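Fibronectin type III domain-containing protein (Simiduia agarivorans, PDB 6P2K) probably hydrolyses beta-glucans such as xyloglucan as a glycoside hydrolase family 74 enzyme, this chain being its beta-propeller portion. Local coordinates at residues D452-W457 with T461-A466; E495-G498 with K503-L506; R512-S517 with A522-F527; Y531-V536 with K581-S586. All coordinates share one frame; numbering follows the deposited sequence.

Interaction 1 (D452-W457 with T461-A466). With PE3 (3,6,9,12,15,18,21,24,27,30,33,36,39-tridecaoxahentetracontane-1,41-diol), chain V.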
loop_
_atom_site.group_PDB
_atom_site.type_symbol
_atom_site.label_atom_id
_atom_site.label_comp_id
_atom_site.label_asym_id
_atom_site.label_seq_id
_atom_site.Cartn_x
_atom_site.Cartn_y
_atom_site.Cartn_z
ATOM N N ASP B 452 22.850 9.260 18.837
ATOM C CA ASP B 452 23.834 8.366 18.235
ATOM C C ASP B 452 23.174 7.653 17.060
ATOM O O ASP B 452 21.969 7.784 16.829
ATOM C CB ASP B 452 24.387 7.362 19.257
ATOM C CG ASP B 452 25.834 6.972 18.977
ATOM O OD1 ASP B 452 26.300 7.171 17.831
ATOM O OD2 ASP B 452 26.508 6.464 19.903
ATOM N N ILE B 453 23.979 6.902 16.309
ATOM C CA ILE B 453 23.505 6.139 15.156
ATOM C C ILE B 453 23.727 4.659 15.434
ATOM O O ILE B 453 24.863 4.232 15.670
ATOM C CB ILE B 453 24.211 6.553 13.854
ATOM C CG1 ILE B 453 24.198 8.074 13.681
ATOM C CG2 ILE B 453 23.561 5.864 12.656
ATOM C CD1 ILE B 453 22.819 8.664 13.448
ATOM N N ALA B 454 22.648 3.878 15.387
ATOM C CA ALA B 454 22.683 2.440 15.607
ATOM C C ALA B 454 22.417 1.701 14.293
ATOM O O ALA B 454 22.402 2.297 13.209
ATOM C CB ALA B 454 21.671 2.047 16.686
ATOM N N ASP B 455 22.182 0.392 14.395
ATOM C CA ASP B 455 22.025 -0.471 13.226
ATOM C C ASP B 455 20.888 -1.453 13.487
ATOM O O ASP B 455 21.014 -2.338 14.339
ATOM C CB ASP B 455 23.324 -1.215 12.925
ATOM C CG ASP B 455 23.119 -2.387 11.997
ATOM O OD1 ASP B 455 22.560 -2.175 10.905
ATOM O OD2 ASP B 455 23.511 -3.517 12.359
ATOM N N ALA B 456 19.790 -1.311 12.745
ATOM C CA ALA B 456 18.617 -2.174 12.884
ATOM C C ALA B 456 18.482 -3.025 11.624
ATOM O O ALA B 456 17.916 -2.578 10.621
ATOM C CB ALA B 456 17.360 -1.345 13.134
ATOM N N TRP B 457 18.990 -4.256 11.689
ATOM C CA TRP B 457 18.941 -5.191 10.564
ATOM C C TRP B 457 19.545 -4.575 9.303
ATOM O O TRP B 457 19.036 -4.754 8.196
ATOM C CB TRP B 457 17.511 -5.663 10.285
ATOM C CG TRP B 457 16.757 -6.218 11.463
ATOM C CD1 TRP B 457 15.531 -5.810 11.908
ATOM C CD2 TRP B 457 17.150 -7.302 12.318
ATOM N NE1 TRP B 457 15.144 -6.560 12.989
ATOM C CE2 TRP B 457 16.120 -7.482 13.264
ATOM C CE3 TRP B 457 18.275 -8.134 12.380
ATOM C CZ2 TRP B 457 16.180 -8.455 14.261
ATOM C CZ3 TRP B 457 18.334 -9.100 13.373
ATOM C CH2 TRP B 457 17.291 -9.253 14.299
ATOM N N THR B 461 20.058 3.752 12.114
ATOM C CA THR B 461 18.932 4.153 12.944
ATOM C C THR B 461 19.407 5.129 14.008
ATOM O O THR B 461 20.259 4.783 14.835
ATOM C CB THR B 461 18.279 2.929 13.595
ATOM O OG1 THR B 461 17.878 2.007 12.574
ATOM C CG2 THR B 461 17.066 3.335 14.421
ATOM N N VAL B 462 18.849 6.342 13.990
ATOM C CA VAL B 462 19.127 7.314 15.036
ATOM C C VAL B 462 18.543 6.813 16.349
ATOM O O VAL B 462 17.423 6.293 16.388
ATOM C CB VAL B 462 18.532 8.685 14.666
ATOM C CG1 VAL B 462 19.215 9.800 15.452
ATOM C CG2 VAL B 462 18.618 8.925 13.167
ATOM N N VAL B 463 19.303 6.959 17.432
ATOM C CA VAL B 463 18.807 6.738 18.785
ATOM C C VAL B 463 18.987 8.032 19.565
ATOM O O VAL B 463 19.971 8.753 19.365
ATOM C CB VAL B 463 19.520 5.566 19.494
ATOM C CG1 VAL B 463 19.293 4.277 18.734
ATOM C CG2 VAL B 463 21.015 5.844 19.649
ATOM N N ALA B 464 18.031 8.337 20.441
ATOM C CA ALA B 464 18.057 9.611 21.141
ATOM C C ALA B 464 17.407 9.491 22.510
ATOM O O ALA B 464 16.406 8.789 22.681
ATOM C CB ALA B 464 17.348 10.705 20.330
ATOM N N GLN B 465 18.002 10.175 23.482
ATOM C CA GLN B 465 17.305 10.536 24.707
ATOM C C GLN B 465 16.501 11.798 24.416
ATOM O O GLN B 465 17.078 12.837 24.080
ATOM C CB GLN B 465 18.310 10.752 25.838
ATOM C CG GLN B 465 17.897 11.757 26.908
ATOM C CD GLN B 465 16.680 11.308 27.696
ATOM O OE1 GLN B 465 16.455 10.112 27.886
ATOM N NE2 GLN B 465 15.890 12.270 28.162
ATOM N N ALA B 466 15.174 11.706 24.494
ATOM C CA ALA B 466 14.311 12.816 24.098
ATOM C C ALA B 466 13.104 12.880 25.016
ATOM O O ALA B 466 12.401 11.881 25.190
ATOM C CB ALA B 466 13.855 12.673 22.641
HETATM O O43 PE3 V . 23.924 0.327 8.144
HETATM C C42 PE3 V . 24.926 0.365 9.163
HETATM C C41 PE3 V . 24.751 1.622 10.018
HETATM O O40 PE3 V . 25.783 1.610 11.013
HETATM C C39 PE3 V . 25.705 2.771 11.850
HETATM C C38 PE3 V . 26.822 2.698 12.883
HETATM O O37 PE3 V . 28.100 2.658 12.223
#

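Interaction 2 (E495-G498 with K503-L506)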
loop_
_atom_site.group_PDB
_atom_site.type_symbol
_atom_site.label_atom_id
_atom_site.label_comp_id
_atom_site.label_asym_id
_atom_site.label_seq_id
_atom_site.Cartn_x
_atom_site.Cartn_y
_atom_site.Cartn_z
ATOM N N GLU B 495 9.031 5.684 19.993
ATOM C CA GLU B 495 9.574 5.531 21.338
ATOM C C GLU B 495 9.718 4.053 21.675
ATOM O O GLU B 495 8.755 3.287 21.561
ATOM C CB GLU B 495 8.680 6.216 22.372
ATOM C CG GLU B 495 9.243 6.147 23.788
ATOM C CD GLU B 495 8.269 6.645 24.832
ATOM O OE1 GLU B 495 7.092 6.231 24.800
ATOM O OE2 GLU B 495 8.680 7.458 25.683
ATOM N N LEU B 496 10.913 3.663 22.111
ATOM C CA LEU B 496 11.203 2.263 22.401
ATOM C C LEU B 496 11.134 1.912 23.882
ATOM O O LEU B 496 10.772 0.779 24.214
ATOM C CB LEU B 496 12.591 1.888 21.867
ATOM C CG LEU B 496 12.707 1.701 20.349
ATOM C CD1 LEU B 496 14.128 1.311 19.960
ATOM C CD2 LEU B 496 11.703 0.660 19.853
ATOM N N ALA B 497 11.464 2.841 24.778
ATOM C CA ALA B 497 11.545 2.503 26.195
ATOM C C ALA B 497 11.536 3.776 27.030
ATOM O O ALA B 497 11.796 4.873 26.533
ATOM C CB ALA B 497 12.803 1.681 26.500
ATOM N N GLY B 498 11.245 3.605 28.319
ATOM C CA GLY B 498 11.320 4.700 29.264
ATOM C C GLY B 498 10.015 5.432 29.491
ATOM O O GLY B 498 8.938 4.825 29.481
ATOM N N LYS B 503 8.273 2.166 30.180
ATOM C CA LYS B 503 8.127 1.259 29.051
ATOM C C LYS B 503 9.378 0.401 28.897
ATOM O O LYS B 503 10.501 0.877 29.090
ATOM C CB LYS B 503 7.866 2.067 27.780
ATOM C CG LYS B 503 7.782 1.270 26.493
ATOM C CD LYS B 503 7.585 2.218 25.311
ATOM C CE LYS B 503 7.304 1.469 24.019
ATOM N NZ LYS B 503 5.979 0.785 24.061
ATOM N N ALA B 504 9.173 -0.878 28.577
ATOM C CA ALA B 504 10.242 -1.860 28.395
ATOM C C ALA B 504 11.050 -2.092 29.667
ATOM O O ALA B 504 12.142 -2.668 29.615
ATOM C CB ALA B 504 11.180 -1.468 27.245
ATOM N N GLY B 505 10.534 -1.668 30.818
ATOM C CA GLY B 505 11.286 -1.812 32.048
ATOM C C GLY B 505 12.412 -0.820 32.235
ATOM O O GLY B 505 13.183 -0.957 33.189
ATOM N N LEU B 506 12.544 0.167 31.351
ATOM C CA LEU B 506 13.544 1.212 31.534
ATOM C C LEU B 506 12.993 2.277 32.476
ATOM O O LEU B 506 11.940 2.853 32.188
ATOM C CB LEU B 506 13.927 1.831 30.197
ATOM C CG LEU B 506 15.031 2.896 30.212
ATOM C CD1 LEU B 506 16.377 2.285 30.570
ATOM C CD2 LEU B 506 15.104 3.612 28.866
#

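Interaction 3 (R512-S517 with A522-F527)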
loop_
_atom_site.group_PDB
_atom_site.type_symbol
_atom_site.label_atom_id
_atom_site.label_comp_id
_atom_site.label_asym_id
_atom_site.label_seq_id
_atom_site.Cartn_x
_atom_site.Cartn_y
_atom_site.Cartn_z
ATOM N N ARG B 512 21.146 10.275 30.589
ATOM C CA ARG B 512 22.036 11.408 30.351
ATOM C C ARG B 512 23.010 11.138 29.210
ATOM O O ARG B 512 23.428 12.076 28.523
ATOM C CB ARG B 512 22.788 11.787 31.624
ATOM C CG ARG B 512 23.405 13.165 31.517
ATOM C CD ARG B 512 23.973 13.675 32.821
ATOM N NE ARG B 512 24.604 14.976 32.616
ATOM C CZ ARG B 512 25.668 15.409 33.284
ATOM N NH1 ARG B 512 26.226 14.644 34.214
ATOM N NH2 ARG B 512 26.176 16.609 33.017
ATOM N N ASP B 513 23.379 9.881 28.978
ATOM C CA ASP B 513 24.020 9.540 27.717
ATOM C C ASP B 513 23.463 8.224 27.198
ATOM O O ASP B 513 22.996 7.371 27.957
ATOM C CB ASP B 513 25.552 9.462 27.822
ATOM C CG ASP B 513 26.251 9.564 26.452
ATOM O OD1 ASP B 513 25.836 10.379 25.582
ATOM O OD2 ASP B 513 27.241 8.824 26.253
ATOM N N VAL B 514 23.495 8.107 25.876
ATOM C CA VAL B 514 23.104 6.923 25.127
ATOM C C VAL B 514 24.206 6.696 24.108
ATOM O O VAL B 514 24.595 7.631 23.401
ATOM C CB VAL B 514 21.746 7.121 24.424
ATOM C CG1 VAL B 514 21.455 5.974 23.474
ATOM C CG2 VAL B 514 20.625 7.307 25.440
ATOM N N ALA B 515 24.737 5.476 24.046
ATOM C CA ALA B 515 25.875 5.226 23.175
ATOM C C ALA B 515 25.772 3.853 22.531
ATOM O O ALA B 515 25.358 2.880 23.170
ATOM C CB ALA B 515 27.199 5.349 23.943
ATOM N N VAL B 516 26.172 3.788 21.262
ATOM C CA VAL B 516 26.120 2.574 20.457
ATOM C C VAL B 516 27.489 1.906 20.484
ATOM O O VAL B 516 28.528 2.579 20.404
ATOM C CB VAL B 516 25.687 2.909 19.017
ATOM C CG1 VAL B 516 25.680 1.676 18.154
ATOM C CG2 VAL B 516 24.314 3.571 19.020
ATOM N N SER B 517 27.498 0.586 20.609
ATOM C CA SER B 517 28.755 -0.159 20.589
ATOM C C SER B 517 29.352 -0.152 19.191
ATOM O O SER B 517 28.693 -0.609 18.249
ATOM C CB SER B 517 28.527 -1.597 21.046
ATOM O OG SER B 517 29.539 -2.459 20.545
ATOM N N ALA B 522 24.290 -2.822 16.604
ATOM C CA ALA B 522 22.918 -3.121 16.991
ATOM C C ALA B 522 22.705 -2.997 18.493
ATOM O O ALA B 522 21.555 -2.922 18.941
ATOM C CB ALA B 522 22.533 -4.528 16.525
ATOM N N LYS B 523 23.783 -2.965 19.271
ATOM C CA LYS B 523 23.720 -2.936 20.727
ATOM C C LYS B 523 23.863 -1.501 21.218
ATOM O O LYS B 523 24.786 -0.791 20.806
ATOM C CB LYS B 523 24.823 -3.818 21.320
ATOM C CG LYS B 523 24.969 -3.740 22.831
ATOM C CD LYS B 523 25.858 -4.871 23.348
ATOM C CE LYS B 523 25.226 -6.231 23.082
ATOM N NZ LYS B 523 26.104 -7.363 23.510
ATOM N N VAL B 524 22.951 -1.078 22.095
ATOM C CA VAL B 524 22.887 0.304 22.566
ATOM C C VAL B 524 22.906 0.313 24.089
ATOM O O VAL B 524 22.150 -0.427 24.725
ATOM C CB VAL B 524 21.631 1.031 22.042
ATOM C CG1 VAL B 524 21.684 2.509 22.409
ATOM C CG2 VAL B 524 21.490 0.854 20.530
ATOM N N PHE B 525 23.760 1.161 24.669
ATOM C CA PHE B 525 23.851 1.353 26.110
ATOM C C PHE B 525 23.225 2.687 26.503
ATOM O O PHE B 525 23.239 3.648 25.727
ATOM C CB PHE B 525 25.306 1.336 26.593
ATOM C CG PHE B 525 26.011 0.028 26.383
ATOM C CD1 PHE B 525 25.943 -0.973 27.339
ATOM C CD2 PHE B 525 26.766 -0.191 25.240
ATOM C CE1 PHE B 525 26.601 -2.177 27.150
ATOM C CE2 PHE B 525 27.429 -1.392 25.047
ATOM C CZ PHE B 525 27.345 -2.387 26.001
ATOM N N MET B 526 22.693 2.744 27.725
ATOM C CA MET B 526 22.129 3.974 28.263
ATOM C C MET B 526 22.176 3.917 29.785
ATOM O O MET B 526 22.025 2.847 30.380
ATOM C CB MET B 526 20.690 4.190 27.778
ATOM C CG MET B 526 19.717 3.094 28.209
ATOM S SD MET B 526 18.584 2.586 26.894
ATOM C CE MET B 526 19.711 1.757 25.767
ATOM N N PHE B 527 22.394 5.074 30.411
ATOM C CA PHE B 527 22.438 5.174 31.867
ATOM C C PHE B 527 21.289 6.060 32.328
ATOM O O PHE B 527 21.259 7.255 32.024
ATOM C CB PHE B 527 23.778 5.719 32.360
ATOM C CG PHE B 527 24.100 5.344 33.787
ATOM C CD1 PHE B 527 23.356 5.856 34.843
ATOM C CD2 PHE B 527 25.132 4.464 34.070
ATOM C CE1 PHE B 527 23.643 5.499 36.158
ATOM C CE2 PHE B 527 25.431 4.107 35.374
ATOM C CZ PHE B 527 24.682 4.623 36.423
#

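Interaction 4 (Y531-V536 with K581-S586)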
loop_
_atom_site.group_PDB
_atom_site.type_symbol
_atom_site.label_atom_id
_atom_site.label_comp_id
_atom_site.label_asym_id
_atom_site.label_seq_id
_atom_site.Cartn_x
_atom_site.Cartn_y
_atom_site.Cartn_z
ATOM N N TYR B 531 19.352 5.404 38.611
ATOM C CA TYR B 531 18.824 4.045 38.546
ATOM C C TYR B 531 19.879 3.027 38.146
ATOM O O TYR B 531 20.066 2.033 38.854
ATOM C CB TYR B 531 17.631 3.987 37.580
ATOM C CG TYR B 531 16.396 4.658 38.130
ATOM C CD1 TYR B 531 15.504 3.962 38.935
ATOM C CD2 TYR B 531 16.127 5.992 37.858
ATOM C CE1 TYR B 531 14.373 4.573 39.449
ATOM C CE2 TYR B 531 15.000 6.616 38.369
ATOM C CZ TYR B 531 14.126 5.902 39.163
ATOM O OH TYR B 531 13.004 6.522 39.669
ATOM N N GLY B 532 20.575 3.241 37.039
ATOM C CA GLY B 532 21.642 2.348 36.637
ATOM C C GLY B 532 21.789 2.319 35.128
ATOM O O GLY B 532 21.204 3.125 34.409
ATOM N N MET B 533 22.595 1.369 34.662
ATOM C CA MET B 533 22.896 1.233 33.244
ATOM C C MET B 533 22.080 0.107 32.630
ATOM O O MET B 533 21.968 -0.983 33.202
ATOM C CB MET B 533 24.382 0.973 33.006
ATOM C CG MET B 533 24.760 1.060 31.532
ATOM S SD MET B 533 26.533 1.123 31.238
ATOM C CE MET B 533 26.849 2.867 31.480
ATOM N N TYR B 534 21.526 0.375 31.450
ATOM C CA TYR B 534 20.660 -0.562 30.756
ATOM C C TYR B 534 21.151 -0.737 29.326
ATOM O O TYR B 534 21.910 0.080 28.799
ATOM C CB TYR B 534 19.199 -0.095 30.779
ATOM C CG TYR B 534 18.648 -0.008 32.181
ATOM C CD1 TYR B 534 18.968 1.061 33.011
ATOM C CD2 TYR B 534 17.823 -1.006 32.686
ATOM C CE1 TYR B 534 18.481 1.134 34.300
ATOM C CE2 TYR B 534 17.326 -0.934 33.971
ATOM C CZ TYR B 534 17.664 0.133 34.775
ATOM O OH TYR B 534 17.175 0.208 36.057
ATOM N N MET B 535 20.709 -1.825 28.708
ATOM C CA MET B 535 21.230 -2.242 27.415
ATOM C C MET B 535 20.084 -2.701 26.530
ATOM O O MET B 535 19.205 -3.439 26.980
ATOM C CB MET B 535 22.254 -3.371 27.589
ATOM C CG MET B 535 22.823 -3.925 26.300
ATOM S SD MET B 535 24.217 -5.026 26.611
ATOM C CE MET B 535 23.380 -6.466 27.272
ATOM N N VAL B 536 20.085 -2.244 25.284
ATOM C CA VAL B 536 19.280 -2.839 24.227
ATOM C C VAL B 536 20.203 -3.783 23.469
ATOM O O VAL B 536 21.105 -3.340 22.748
ATOM C CB VAL B 536 18.667 -1.778 23.306
ATOM C CG1 VAL B 536 17.987 -2.444 22.117
ATOM C CG2 VAL B 536 17.671 -0.920 24.082
ATOM N N LYS B 581 31.782 -6.778 24.981
ATOM C CA LYS B 581 31.604 -7.161 26.378
ATOM C C LYS B 581 32.222 -6.174 27.361
ATOM O O LYS B 581 32.175 -6.424 28.569
ATOM C CB LYS B 581 32.205 -8.546 26.644
ATOM C CG LYS B 581 31.613 -9.681 25.832
ATOM C CD LYS B 581 32.332 -10.977 26.162
ATOM C CE LYS B 581 31.430 -12.182 25.986
ATOM N NZ LYS B 581 31.444 -12.675 24.584
ATOM N N VAL B 582 32.814 -5.079 26.888
ATOM C CA VAL B 582 33.472 -4.108 27.754
ATOM C C VAL B 582 32.906 -2.729 27.453
ATOM O O VAL B 582 32.750 -2.358 26.284
ATOM C CB VAL B 582 35.004 -4.116 27.571
ATOM C CG1 VAL B 582 35.644 -3.006 28.388
ATOM C CG2 VAL B 582 35.576 -5.466 27.978
ATOM N N VAL B 583 32.591 -1.977 28.506
ATOM C CA VAL B 583 32.050 -0.630 28.378
ATOM C C VAL B 583 32.642 0.241 29.479
ATOM O O VAL B 583 32.834 -0.213 30.612
ATOM C CB VAL B 583 30.505 -0.632 28.432
ATOM C CG1 VAL B 583 30.005 -1.092 29.796
ATOM C CG2 VAL B 583 29.951 0.741 28.088
ATOM N N PHE B 584 32.953 1.487 29.134
ATOM C CA PHE B 584 33.400 2.489 30.087
ATOM C C PHE B 584 32.379 3.617 30.146
ATOM O O PHE B 584 31.597 3.819 29.214
ATOM C CB PHE B 584 34.772 3.072 29.712
ATOM C CG PHE B 584 35.819 2.039 29.406
ATOM C CD1 PHE B 584 35.951 1.524 28.125
ATOM C CD2 PHE B 584 36.687 1.602 30.391
ATOM C CE1 PHE B 584 36.921 0.580 27.835
ATOM C CE2 PHE B 584 37.657 0.654 30.110
ATOM C CZ PHE B 584 37.773 0.144 28.830
ATOM N N PHE B 585 32.394 4.357 31.252
ATOM C CA PHE B 585 31.610 5.581 31.336
ATOM C C PHE B 585 32.174 6.454 32.444
ATOM O O PHE B 585 32.860 5.976 33.352
ATOM C CB PHE B 585 30.114 5.300 31.562
ATOM C CG PHE B 585 29.781 4.719 32.913
ATOM C CD1 PHE B 585 29.882 3.357 33.142
ATOM C CD2 PHE B 585 29.321 5.531 33.937
ATOM C CE1 PHE B 585 29.555 2.818 34.372
ATOM C CE2 PHE B 585 28.996 4.997 35.171
ATOM C CZ PHE B 585 29.114 3.639 35.388
ATOM N N SER B 586 31.891 7.749 32.343
ATOM C CA SER B 586 32.286 8.720 33.353
ATOM C C SER B 586 31.112 8.937 34.295
ATOM O O SER B 586 30.037 9.375 33.866
ATOM C CB SER B 586 32.722 10.037 32.709
ATOM O OG SER B 586 31.765 10.487 31.765
#

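Interaction 1 (D452-W457 with T461-A466)
Val463 meets Asp452 and Ala454 with its two methyl branches. Its chi1 of -61° puts CG2 between the backbone N and the carbonyl carbon, and that methyl lies alongside Asp452 CB at 3.7 Å. CG1, the other branch, touches Ala454 CB at 3.8 Å. Thr461 sits on the same face of the hairpin. Its OG1 is anti to the carbonyl carbon (chi1 -57°), which brings it beside Ala456 CB at 3.4 Å; its hydrogen bond is to Val459 O. Ile453 and Val462 occupy the other face as a non-hydrogen-bonded pair. Their contact is looser, Ile453 CD1 to Val462 CG2 at 4.2 Å. Ile453 CG2 also rests on carbon C39 of a bound polyether chain, 3.8 Å away. The flanking pairs, Asp452 with Val463 and Ala454 with Thr461, are hydrogen-bonded; Val463 N to Asp452 O is 2.9 Å. The Asp452 carboxylate leads away from the partner strand. Its OD1 accepts from Ile453 N at 2.8 Å, on the anti side and somewhat out of the carboxylate plane. OD2 takes Val516 N, and the side chain lies about 6 Å from a bound zinc. This is an antiparallel beta hairpin of a propeller blade. Ala454 and Val463 pack on strand 511-516 of the next sheet, while Val462 faces Tyr412 and Ile414, so the hairpin lies between strand 511-516 and strand 412-417.

Interaction 2 (E495-G498 with K503-L506)
Ala497 CB meets Ala504 CB at 3.6 Å and Leu506 CD2 at 3.8 Å, so one methyl touches two residues of a turn. Lys503 lies extended along the backbone of Glu495 and Leu496. Its CG is anti to the backbone N (chi1 176°), and the chain stays straight until CE reaches Glu495 O at 3.4 Å. A bend at the last torsion then takes NZ to Thr551 OG1. Glu495 crosses this chain at an angle, and its OE2 forms a salt bridge with Arg478. Gly498 and Lys503 form a single antiparallel hydrogen-bonded bridge. Gly498 N gives a nearly straight bond to Lys503 O, 2.9 Å long and 174° at the hydrogen. Leu506 N binds Lys503 O as well, at 3.1 Å and from the opposite face of the carbonyl plane. That second bond closes a type I' turn from Lys503 to Leu506, which sets Ala504 and Leu506 against Ala497. In segment 495-498, a classic beta bulge at Leu496 and Ala497, both facing Leu479, lies where the chain turns a corner at Ala497. The contact thus lies at the end of strand 493-496, with Leu496 packed on helix 539-547, Ala504 and Leu506 on Val554, and strand 478-483 alongside.

Interaction 3 (R512-S517 with A522-F527)
Ala515 O accepts a hydrogen bond from Phe525 N at 2.8 Å, almost in line with the C=O bond and nearly straight at the hydrogen (171°). The return bond, Ala515 N to Phe525 O, is 2.9 Å. Ser517 N adds a further bond to Lys523 O at 3.0 Å. Toward Arg512 the pairing relaxes: the bonds from Phe527 N to Asp513 O and from Arg512 N to Phe527 O are both weak. On one face, three valines and a methionine pack together. Val514 CG1 touches Val524 CG1 at 3.6 Å, with the two side chains crossing at a slant. Val514 CG2 lies alongside Met526 CB at 3.9 Å, both side chains pointing the same way. Val516 CG2 meets the other branch of Val524, CG2, at 4.2 Å. The two strands form an antiparallel hairpin, the first two strands of a four-stranded propeller blade, with 511-516 at the edge of the sheet. The other face carries Asp513, Ala515, Phe525 and Phe527. Phe525 is turned with CG anti to its carbonyl carbon (chi1 -64°), which leaves the ring edge toward Ala515 O and Ser517 CB; CE2 is 4.2 Å from Ser517 CB. Asp513 OD1 binds a zinc ion that Asp405 also binds. Asp513 OD2 accepts from Ile573 N, a second-shell backbone bond that would steady the metal ligand. Lys523 leads away to a salt bridge with Glu580. Arg512 extends to Trp616, bonding its carbonyl oxygen and making a cation-pi contact with its ring.

Interaction 4 (Y531-V536 with K581-S586)
Met533 and Phe585 make the main contact, and its first element is a CH-pi interaction. The methyl CE of Met533 sits over one face of the Phe585 ring, 4.0 Å from the ring centre and 29° off the normal. It is displaced toward one side of the ring, where CD1 is its nearest atom at 3.5 Å. The second element is a Met-aromatic contact. Met533 SD lies 5.1 Å from the ring centre in an oblique position, so the methyl is closer to the ring than the sulfur. The Met533 chain runs extended to SD and then bends at its last torsion (chi3 -83°), and this bend turns CE onto the ring. The two side chains run antiparallel where they overlap. The third element is apolar packing: Met533 SD comes within 4.4 Å of Val583 CG1, a loose contact. Met533, Val583 and Phe585 all project toward the opposing segment. The backbones stay well apart, with Met533 CA and Phe585 CA 9.9 Å from each other. Strands 532-536 and 582-588 belong to different sheets, so this is side-chain packing between neighbouring propeller blades. Ile573 touches both Met533 and Val583, and Phe527 and Trp595 meet the Phe585 ring. All three contacting residues are buried. Their cohesion is probably dispersion with a modest sulfur-ring attraction; between the two segments the contact is wholly apolar.

The four contacts follow one another along the chain and lie on the same side of its centre. Interactions 1 and 2 reach one sheet, formed by strands 447-456 to 493-496; their centres are 14 Å apart and they do not touch. Interaction 3 opens the next sheet, and interaction 4 joins that sheet to the one containing strand 582-588. Interactions 3 and 4 are the closest pair, with centres 7 Å apart and strands 524-528 and 532-536 adjacent. Interaction 1 touches interaction 3, and Leu506 of interaction 2 reaches Met526 and Tyr534. Across three successive blades come two hairpins (1, 3), a blade-end turn (2) and an inter-blade contact (4); a zinc lies beside 1 and 3.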